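Phospholethanolamine N-methyltransferase 2 (Haemonchus contortus, PDB 4KRI) probably methylates phosphomonomethylethanolamine with S-adenosylmethionine as methyl donor, a late step on the nematode route to phosphocholine. Local coordinates at residues E357-K361 with T362-D366. Numbering follows the deposited sequence.
Sequences EIAKK and TGFID
Thr362 grips the carbonyl of Ile358 twice at the end of helix 352-362, which a Schellman motif closes. Thr362 N gives the helical bond to Ile358 O at 2.9 Å. Thr362 OG1 donates to Ile358 O at 2.7 Å. The two donors come from opposite faces of the carbonyl plane, with OG1 well above it. The hydroxyl gets there because chi1 of -56° sets OG1 beside the threonine's own backbone N and anti to its carbonyl carbon.

One residue on, Ala359 O also accepts two bonds. Phe364 N donates to Ala359 O at 3.1 Å, the long (6→1) bond of the Schellman motif. Gly363 N comes to Ala359 O from the opposite face, at 3.2 Å. The second motif bond, Gly363 N to Lys360 O, is weak. Gly363 is the C-prime residue. Its positive phi of 114° suits glycine, which has no side chain to press on Thr362 O. A water donates to both Lys360 O and Phe364 O, so it bridges the last turn to the departing chain. Lys360 NZ makes a salt bridge with Glu356, one turn back.

The turn leads into strand 367-371, which pairs antiparallel with strand 422-430. Ile358 and Thr362 pack on Phe309 of helix 305-315. The Phe364 ring meets Tyr313 of that helix edge-to-face, and its side chain also touches Ala429 of strand 422-430. Within the turn, Ala359 O lies at the ring edge of Phe364, near its plane, and Ala359 CB touches ring atom CD2 of Phe364 at 4.2 Å.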
loop_
_atom_site.group_PDB
_atom_site.type_symbol
_atom_site.label_atom_id
_atom_site.label_comp_id
_atom_site.label_asym_id
_atom_site.label_seq_id
_atom_site.Cartn_x
_atom_site.Cartn_y
_atom_site.Cartn_z
ATOM N N GLU A 357 -10.818 11.400 -21.059
ATOM C CA GLU A 357 -10.903 12.837 -20.770
ATOM C C GLU A 357 -9.888 13.252 -19.711
ATOM O O GLU A 357 -9.165 14.245 -19.867
ATOM C CB GLU A 357 -12.311 13.202 -20.271
ATOM C CG GLU A 357 -13.409 13.200 -21.316
ATOM C CD GLU A 357 -14.799 13.236 -20.690
ATOM O OE1 GLU A 357 -14.904 13.284 -19.441
ATOM O OE2 GLU A 357 -15.792 13.199 -21.440
ATOM N N ILE A 358 -9.841 12.484 -18.627
ATOM C CA ILE A 358 -8.927 12.771 -17.528
ATOM C C ILE A 358 -7.474 12.619 -17.972
ATOM O O ILE A 358 -6.616 13.437 -17.630
ATOM C CB ILE A 358 -9.240 11.884 -16.311
ATOM C CG1 ILE A 358 -10.642 12.214 -15.788
ATOM C CG2 ILE A 358 -8.204 12.090 -15.216
ATOM C CD1 ILE A 358 -11.201 11.182 -14.827
ATOM N N ALA A 359 -7.200 11.595 -18.770
ATOM C CA ALA A 359 -5.828 11.355 -19.207
ATOM C C ALA A 359 -5.343 12.473 -20.123
ATOM O O ALA A 359 -4.183 12.889 -20.039
ATOM C CB ALA A 359 -5.709 10.002 -19.894
ATOM N N LYS A 360 -6.225 12.960 -20.995
ATOM C CA LYS A 360 -5.873 14.087 -21.853
ATOM C C LYS A 360 -5.572 15.352 -21.044
ATOM O O LYS A 360 -4.571 16.038 -21.294
ATOM C CB LYS A 360 -6.990 14.367 -22.866
ATOM C CG LYS A 360 -7.043 13.377 -24.011
ATOM C CD LYS A 360 -7.410 14.071 -25.316
ATOM C CE LYS A 360 -7.511 13.066 -26.447
ATOM N NZ LYS A 360 -8.449 11.974 -26.088
ATOM N N LYS A 361 -6.438 15.649 -20.078
ATOM C CA LYS A 361 -6.266 16.828 -19.216
ATOM C C LYS A 361 -4.952 16.765 -18.442
ATOM O O LYS A 361 -4.257 17.780 -18.277
ATOM C CB LYS A 361 -7.447 16.948 -18.241
ATOM C CG LYS A 361 -7.331 18.101 -17.238
ATOM C CD LYS A 361 -7.651 19.447 -17.878
ATOM C CE LYS A 361 -7.635 20.584 -16.855
ATOM N NZ LYS A 361 -6.256 21.025 -16.484
ATOM N N THR A 362 -4.612 15.562 -17.987
ATOM C CA THR A 362 -3.374 15.326 -17.245
ATOM C C THR A 362 -2.129 15.558 -18.100
ATOM O O THR A 362 -1.066 15.949 -17.599
ATOM C CB THR A 362 -3.347 13.884 -16.716
ATOM O OG1 THR A 362 -4.511 13.654 -15.918
ATOM C CG2 THR A 362 -2.114 13.658 -15.862
ATOM N N GLY A 363 -2.254 15.317 -19.398
ATOM C CA GLY A 363 -1.147 15.578 -20.298
ATOM C C GLY A 363 -0.556 14.343 -20.957
ATOM O O GLY A 363 0.470 14.431 -21.641
ATOM N N PHE A 364 -1.202 13.196 -20.754
ATOM C CA PHE A 364 -0.779 11.957 -21.398
ATOM C C PHE A 364 -1.018 12.002 -22.907
ATOM O O PHE A 364 -1.956 12.652 -23.376
ATOM C CB PHE A 364 -1.530 10.766 -20.801
ATOM C CG PHE A 364 -1.056 10.384 -19.427
ATOM C CD1 PHE A 364 0.177 9.762 -19.256
ATOM C CD2 PHE A 364 -1.838 10.639 -18.309
ATOM C CE1 PHE A 364 0.617 9.413 -17.995
ATOM C CE2 PHE A 364 -1.394 10.281 -17.044
ATOM C CZ PHE A 364 -0.173 9.667 -16.897
ATOM N N ILE A 365 -0.155 11.323 -23.659
ATOM C CA ILE A 365 -0.322 11.182 -25.108
ATOM C C ILE A 365 -0.394 9.696 -25.465
ATOM O O ILE A 365 -0.263 8.848 -24.585
ATOM C CB ILE A 365 0.834 11.846 -25.893
ATOM C CG1 ILE A 365 2.184 11.274 -25.460
ATOM C CG2 ILE A 365 0.832 13.343 -25.677
ATOM C CD1 ILE A 365 3.352 11.609 -26.410
ATOM N N ASP A 366 -0.603 9.383 -26.746
ATOM C CA ASP A 366 -0.693 7.988 -27.197
ATOM C C ASP A 366 -1.651 7.173 -26.337
ATOM O O ASP A 366 -1.312 6.080 -25.875
ATOM C CB ASP A 366 0.687 7.320 -27.200
ATOM C CG ASP A 366 1.662 8.006 -28.130
ATOM O OD1 ASP A 366 1.210 8.716 -29.053
ATOM O OD2 ASP A 366 2.881 7.826 -27.936
HETATM O O HOH W 1 -2.664 15.464 -23.219
#